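Local coordinates for DNA repair protein RAD7 (Saccharomyces cerevisiae, PDB 5ZB2) that takes part in global genome nucleotide excision repair as a component of the global genome repair complex and binds Elc1, here as its leucine-rich-repeat portion, at residues K169-S172 against N173-N177; E225-I228 against N229-Q233. All coordinates share one frame; numbering follows the deposited sequence.

How the contacts relate
The two contacts are worked examples of one principle, the spacing of side chains three to four residues apart along a helix. Contact 1 lies on helix 168-178 and contact 2 on helix 224-234, two helices that each connect successive parallel strands of the Rad7 leucine-rich-repeat solenoid. Their centres are about 19 Å apart and their nearest atoms about 9 Å, so they do not touch. The short helix 199-202 bridges the interval: Leu199 packs on Leu175 of contact 1 and on Leu230 of contact 2. None of the residues of either contact belongs to the sites where polyethylene glycol molecules are bound in the crystal.

Contact 1: K169-S172 against N173-N177; sequences KSLS and NLLIN
Leu171 and Leu175, one turn apart on helix 168-178, form the close side of this contact. CG of Leu171 meets CD1 of Leu175 at 4.2 Å, the two branched side chains crossing at a slant. Leu175 points its CG alongside the backbone N (chi1 -63°), which sets CG 3.4 Å from Leu171 O and CD1 against its neighbour. The CD1 methyl of Leu171 also reaches Leu174 CD2, more loosely, at 4.4 Å. Leu174 goes on to Phe148 and Leu155, and Leu175 to Leu198, Leu199 and Tyr202. This row of leucines is the buried face of a helix joining strands 157-161 and 184-188 in the leucine-rich-repeat solenoid, where it packs against helix 141-150, helix 199-202 and the loops beside them. Four i to i+4 backbone bonds tie the turns together; the last, from Ile176 N to Ser172 O, is the shortest at 2.7 Å, with an angle at the hydrogen of 168°. The other side is looser. Lys169 stands out toward solvent, its long chain slanting past Asn173, and NZ makes a weak, long ion pair with Glu145, which Asn173 also touches. A side-chain bond of this face is better defined: Asn177 ND2 donates to Asn173 O at 2.8 Å, with the acceptor close to the amide plane of Asn177, and that carbonyl also takes the backbone N-H of Asn177. With an alanine at Asn173, the aliphatic part of Lys169 and the side chain of Glu145 would probably lose a neighbour and be freer to move. Ile176 brings CG1 beside Ser172 O and touches Tyr202.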
ATOM      1  N   LYS A 169     -15.480 -22.497 -13.455  1.00 39.35           N
ATOM      2  CA  LYS A 169     -16.240 -21.919 -12.351  1.00 41.15           C
ATOM      3  C   LYS A 169     -16.226 -20.398 -12.415  1.00 39.62           C
ATOM      4  O   LYS A 169     -17.254 -19.750 -12.185  1.00 40.35           O
ATOM      5  CB  LYS A 169     -15.674 -22.404 -11.017  1.00 45.40           C
ATOM      6  CG  LYS A 169     -16.544 -22.075  -9.813  1.00 52.66           C
ATOM      7  CD  LYS A 169     -15.909 -22.565  -8.517  1.00 61.35           C
ATOM      8  CE  LYS A 169     -16.931 -22.674  -7.391  1.00 74.21           C
ATOM      9  NZ  LYS A 169     -17.635 -21.389  -7.118  1.00 75.00           N
ATOM     10  N   SER A 170     -15.069 -19.810 -12.729  1.00 37.58           N
ATOM     11  CA  SER A 170     -14.968 -18.356 -12.808  1.00 38.30           C
ATOM     12  C   SER A 170     -15.812 -17.809 -13.947  1.00 35.84           C
ATOM     13  O   SER A 170     -16.441 -16.754 -13.813  1.00 35.04           O
ATOM     14  CB  SER A 170     -13.508 -17.942 -12.986  1.00 35.47           C
ATOM     15  OG  SER A 170     -12.673 -18.637 -12.078  1.00 37.94           O
ATOM     16  N   LEU A 171     -15.817 -18.502 -15.089  1.00 33.24           N
ATOM     17  CA  LEU A 171     -16.677 -18.105 -16.198  1.00 37.10           C
ATOM     18  C   LEU A 171     -18.147 -18.143 -15.798  1.00 37.35           C
ATOM     19  O   LEU A 171     -18.914 -17.230 -16.134  1.00 37.22           O
ATOM     20  CB  LEU A 171     -16.425 -19.018 -17.398  1.00 36.28           C
ATOM     21  CG  LEU A 171     -17.308 -18.780 -18.625  1.00 36.24           C
ATOM     22  CD1 LEU A 171     -17.068 -17.393 -19.197  1.00 36.47           C
ATOM     23  CD2 LEU A 171     -17.058 -19.847 -19.671  1.00 36.41           C
ATOM     24  N   SER A 172     -18.565 -19.195 -15.087  1.00 36.56           N
ATOM     25  CA  SER A 172     -19.949 -19.274 -14.628  1.00 38.02           C
ATOM     26  C   SER A 172     -20.302 -18.094 -13.728  1.00 38.96           C
ATOM     27  O   SER A 172     -21.381 -17.507 -13.860  1.00 35.82           O
ATOM     28  CB  SER A 172     -20.188 -20.592 -13.893  1.00 39.85           C
ATOM     29  OG  SER A 172     -20.083 -21.692 -14.776  1.00 43.26           O
ATOM     30  N   ASN A 173     -19.402 -17.728 -12.810  1.00 39.40           N
ATOM     31  CA  ASN A 173     -19.682 -16.603 -11.923  1.00 40.06           C
ATOM     32  C   ASN A 173     -19.708 -15.282 -12.682  1.00 37.82           C
ATOM     33  O   ASN A 173     -20.451 -14.370 -12.306  1.00 37.38           O
ATOM     34  CB  ASN A 173     -18.653 -16.549 -10.794  1.00 42.58           C
ATOM     35  CG  ASN A 173     -18.716 -17.763  -9.890  1.00 48.02           C
ATOM     36  OD1 ASN A 173     -17.702 -18.408  -9.626  1.00 48.50           O
ATOM     37  ND2 ASN A 173     -19.913 -18.083  -9.409  1.00 50.98           N
ATOM     38  N   LEU A 174     -18.907 -15.152 -13.741  1.00 35.92           N
ATOM     39  CA  LEU A 174     -19.009 -13.974 -14.596  1.00 36.69           C
ATOM     40  C   LEU A 174     -20.386 -13.896 -15.241  1.00 37.85           C
ATOM     41  O   LEU A 174     -21.036 -12.844 -15.230  1.00 35.29           O
ATOM     42  CB  LEU A 174     -17.926 -14.004 -15.673  1.00 36.45           C
ATOM     43  CG  LEU A 174     -18.111 -12.992 -16.810  1.00 36.53           C
ATOM     44  CD1 LEU A 174     -18.112 -11.574 -16.265  1.00 35.66           C
ATOM     45  CD2 LEU A 174     -17.039 -13.155 -17.878  1.00 33.77           C
ATOM     46  N   LEU A 175     -20.839 -15.008 -15.821  1.00 38.06           N
ATOM     47  CA  LEU A 175     -22.105 -15.005 -16.543  1.00 38.18           C
ATOM     48  C   LEU A 175     -23.283 -14.877 -15.587  1.00 38.67           C
ATOM     49  O   LEU A 175     -24.219 -14.117 -15.848  1.00 37.72           O
ATOM     50  CB  LEU A 175     -22.225 -16.274 -17.380  1.00 37.85           C
ATOM     51  CG  LEU A 175     -21.174 -16.420 -18.480  1.00 37.46           C
ATOM     52  CD1 LEU A 175     -21.304 -17.768 -19.170  1.00 37.10           C
ATOM     53  CD2 LEU A 175     -21.286 -15.286 -19.484  1.00 35.03           C
ATOM     54  N   ILE A 176     -23.248 -15.609 -14.472  1.00 38.95           N
ATOM     55  CA  ILE A 176     -24.324 -15.522 -13.491  1.00 39.41           C
ATOM     56  C   ILE A 176     -24.468 -14.094 -12.978  1.00 40.35           C
ATOM     57  O   ILE A 176     -25.584 -13.579 -12.856  1.00 40.62           O
ATOM     58  CB  ILE A 176     -24.076 -16.523 -12.346  1.00 40.47           C
ATOM     59  CG1 ILE A 176     -24.264 -17.954 -12.857  1.00 40.96           C
ATOM     60  CG2 ILE A 176     -25.017 -16.249 -11.173  1.00 39.45           C
ATOM     61  CD1 ILE A 176     -23.918 -19.034 -11.847  1.00 43.71           C
ATOM     62  N   ASN A 177     -23.351 -13.427 -12.679  1.00 39.07           N
ATOM     63  CA  ASN A 177     -23.416 -12.108 -12.057  1.00 40.93           C
ATOM     64  C   ASN A 177     -23.521 -10.960 -13.056  1.00 41.21           C
ATOM     65  O   ASN A 177     -24.086  -9.914 -12.718  1.00 42.99           O
ATOM     66  CB  ASN A 177     -22.191 -11.883 -11.167  1.00 40.69           C
ATOM     67  CG  ASN A 177     -22.260 -12.673  -9.876  1.00 42.25           C
ATOM     68  OD1 ASN A 177     -22.940 -12.273  -8.932  1.00 44.55           O
ATOM     69  ND2 ASN A 177     -21.558 -13.801  -9.829  1.00 42.13           N
TER

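Contact 2: E225-I228 against N229-Q233; sequences EIII and NLLGQ
The CG2 branch of Ile227 meets CD1 of Leu231 at 4.0 Å on the buried face of helix 224-234, the two side chains set obliquely. The first torsions explain which branches touch: Ile227 holds CG2 opposite its own backbone N, while Leu231 keeps CG beside its N (chi1 -71°) and hence 3.2 Å from Ile227 O. That same carbonyl receives the N-H of Leu231 at 2.8 Å, so its oxygen has both the N-H and the CG of Leu231 beside it. Both side chains reach on to helix 251-261, Ile227 to Met253 and Leu231 to Leu258, while Leu230 faces Leu199 and Leu203. The outer face is built differently. Glu225 and Asn229 lie side by side and point the same way, but their flat ends are turned 68° apart. Their nearest side-chain approach is Glu225 CG to Asn229 ND2, 4.2 Å; the amide lies nearest this aliphatic carbon, with the carboxylate oxygen OE1 only slightly farther away. Nor is ND2 bonded to Glu225 O, for the angle is poor; that carbonyl is taken by Asn229 N at 3.1 Å in a nearly straight bond (171°). In the leucine-rich-repeat solenoid this helix links strands 210-214 and 240-244. Close to its start, Asn223 OD1 accepts the N-H of Ile226. The chemistry divides accordingly: apolar side chains hold the turn together and meet the neighbouring helices, whereas the exposed acid and amide are neighbours without a direct bond, and the negative charge near the helix start probably gains modestly from the helix dipole.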
ATOM      1  N   GLU A 225     -21.767 -25.779 -33.650  1.00 38.54           N
ATOM      2  CA  GLU A 225     -23.067 -25.673 -32.992  1.00 42.65           C
ATOM      3  C   GLU A 225     -23.097 -24.516 -31.999  1.00 39.13           C
ATOM      4  O   GLU A 225     -24.081 -23.768 -31.936  1.00 38.42           O
ATOM      5  CB  GLU A 225     -23.404 -26.990 -32.293  1.00 48.28           C
ATOM      6  CG  GLU A 225     -24.860 -27.117 -31.871  1.00 67.64           C
ATOM      7  CD  GLU A 225     -25.168 -28.444 -31.200  1.00 79.75           C
ATOM      8  OE1 GLU A 225     -25.888 -28.440 -30.179  1.00 77.71           O
ATOM      9  OE2 GLU A 225     -24.690 -29.489 -31.691  1.00 72.39           O
ATOM     10  N   ILE A 226     -22.029 -24.352 -31.216  1.00 37.91           N
ATOM     11  CA  ILE A 226     -22.002 -23.292 -30.210  1.00 37.10           C
ATOM     12  C   ILE A 226     -21.977 -21.921 -30.875  1.00 36.70           C
ATOM     13  O   ILE A 226     -22.679 -20.997 -30.447  1.00 36.55           O
ATOM     14  CB  ILE A 226     -20.800 -23.488 -29.266  1.00 38.86           C
ATOM     15  CG1 ILE A 226     -20.996 -24.757 -28.429  1.00 38.53           C
ATOM     16  CG2 ILE A 226     -20.613 -22.270 -28.361  1.00 35.81           C
ATOM     17  CD1 ILE A 226     -19.791 -25.161 -27.610  1.00 40.01           C
ATOM     18  N   ILE A 227     -21.166 -21.760 -31.923  1.00 34.98           N
ATOM     19  CA  ILE A 227     -21.043 -20.452 -32.559  1.00 35.99           C
ATOM     20  C   ILE A 227     -22.317 -20.092 -33.311  1.00 36.32           C
ATOM     21  O   ILE A 227     -22.698 -18.915 -33.368  1.00 34.75           O
ATOM     22  CB  ILE A 227     -19.817 -20.427 -33.489  1.00 35.79           C
ATOM     23  CG1 ILE A 227     -18.535 -20.687 -32.689  1.00 36.03           C
ATOM     24  CG2 ILE A 227     -19.735 -19.100 -34.249  1.00 35.00           C
ATOM     25  CD1 ILE A 227     -18.285 -19.709 -31.541  1.00 34.56           C
ATOM     26  N   ILE A 228     -22.991 -21.079 -33.903  1.00 34.54           N
ATOM     27  CA  ILE A 228     -24.256 -20.809 -34.583  1.00 37.57           C
ATOM     28  C   ILE A 228     -25.292 -20.318 -33.582  1.00 36.33           C
ATOM     29  O   ILE A 228     -25.933 -19.281 -33.786  1.00 36.36           O
ATOM     30  CB  ILE A 228     -24.740 -22.059 -35.336  1.00 37.04           C
ATOM     31  CG1 ILE A 228     -23.792 -22.360 -36.498  1.00 36.32           C
ATOM     32  CG2 ILE A 228     -26.174 -21.865 -35.852  1.00 36.05           C
ATOM     33  CD1 ILE A 228     -23.974 -23.736 -37.098  1.00 36.78           C
ATOM     34  N   ASN A 229     -25.468 -21.053 -32.482  1.00 37.49           N
ATOM     35  CA  ASN A 229     -26.425 -20.636 -31.461  1.00 39.12           C
ATOM     36  C   ASN A 229     -26.086 -19.252 -30.925  1.00 38.84           C
ATOM     37  O   ASN A 229     -26.979 -18.429 -30.695  1.00 38.27           O
ATOM     38  CB  ASN A 229     -26.461 -21.661 -30.328  1.00 39.57           C
ATOM     39  CG  ASN A 229     -27.061 -22.985 -30.766  1.00 44.44           C
ATOM     40  OD1 ASN A 229     -27.695 -23.067 -31.816  1.00 40.18           O
ATOM     41  ND2 ASN A 229     -26.868 -24.025 -29.964  1.00 46.42           N
ATOM     42  N   LEU A 230     -24.796 -18.969 -30.736  1.00 37.67           N
ATOM     43  CA  LEU A 230     -24.396 -17.647 -30.266  1.00 38.57           C
ATOM     44  C   LEU A 230     -24.735 -16.574 -31.294  1.00 38.89           C
ATOM     45  O   LEU A 230     -25.244 -15.503 -30.943  1.00 39.41           O
ATOM     46  CB  LEU A 230     -22.903 -17.645 -29.948  1.00 39.58           C
ATOM     47  CG  LEU A 230     -22.352 -16.480 -29.129  1.00 41.58           C
ATOM     48  CD1 LEU A 230     -23.057 -16.361 -27.786  1.00 40.44           C
ATOM     49  CD2 LEU A 230     -20.859 -16.679 -28.932  1.00 42.13           C
ATOM     50  N   LEU A 231     -24.467 -16.845 -32.575  1.00 37.49           N
ATOM     51  CA  LEU A 231     -24.798 -15.880 -33.616  1.00 37.76           C
ATOM     52  C   LEU A 231     -26.302 -15.655 -33.711  1.00 38.58           C
ATOM     53  O   LEU A 231     -26.742 -14.540 -34.009  1.00 35.74           O
ATOM     54  CB  LEU A 231     -24.245 -16.344 -34.964  1.00 36.96           C
ATOM     55  CG  LEU A 231     -22.724 -16.270 -35.130  1.00 38.13           C
ATOM     56  CD1 LEU A 231     -22.296 -16.905 -36.446  1.00 35.94           C
ATOM     57  CD2 LEU A 231     -22.238 -14.828 -35.054  1.00 38.30           C
ATOM     58  N   GLY A 232     -27.103 -16.692 -33.461  1.00 38.98           N
ATOM     59  CA  GLY A 232     -28.542 -16.522 -33.419  1.00 39.77           C
ATOM     60  C   GLY A 232     -28.996 -15.550 -32.353  1.00 41.81           C
ATOM     61  O   GLY A 232     -30.132 -15.068 -32.405  1.00 42.53           O
ATOM     62  N   GLN A 233     -28.131 -15.249 -31.385  1.00 44.71           N
ATOM     63  CA  GLN A 233     -28.432 -14.319 -30.305  1.00 46.49           C
ATOM     64  C   GLN A 233     -27.895 -12.916 -30.574  1.00 45.91           C
ATOM     65  O   GLN A 233     -28.633 -11.935 -30.440  1.00 46.07           O
ATOM     66  CB  GLN A 233     -27.851 -14.862 -28.993  1.00 49.71           C
ATOM     67  CG  GLN A 233     -28.167 -14.029 -27.764  1.00 61.00           C
ATOM     68  CD  GLN A 233     -29.636 -14.070 -27.394  1.00 68.59           C
ATOM     69  OE1 GLN A 233     -30.360 -13.086 -27.560  1.00 67.81           O
ATOM     70  NE2 GLN A 233     -30.082 -15.213 -26.886  1.00 87.72           N
TER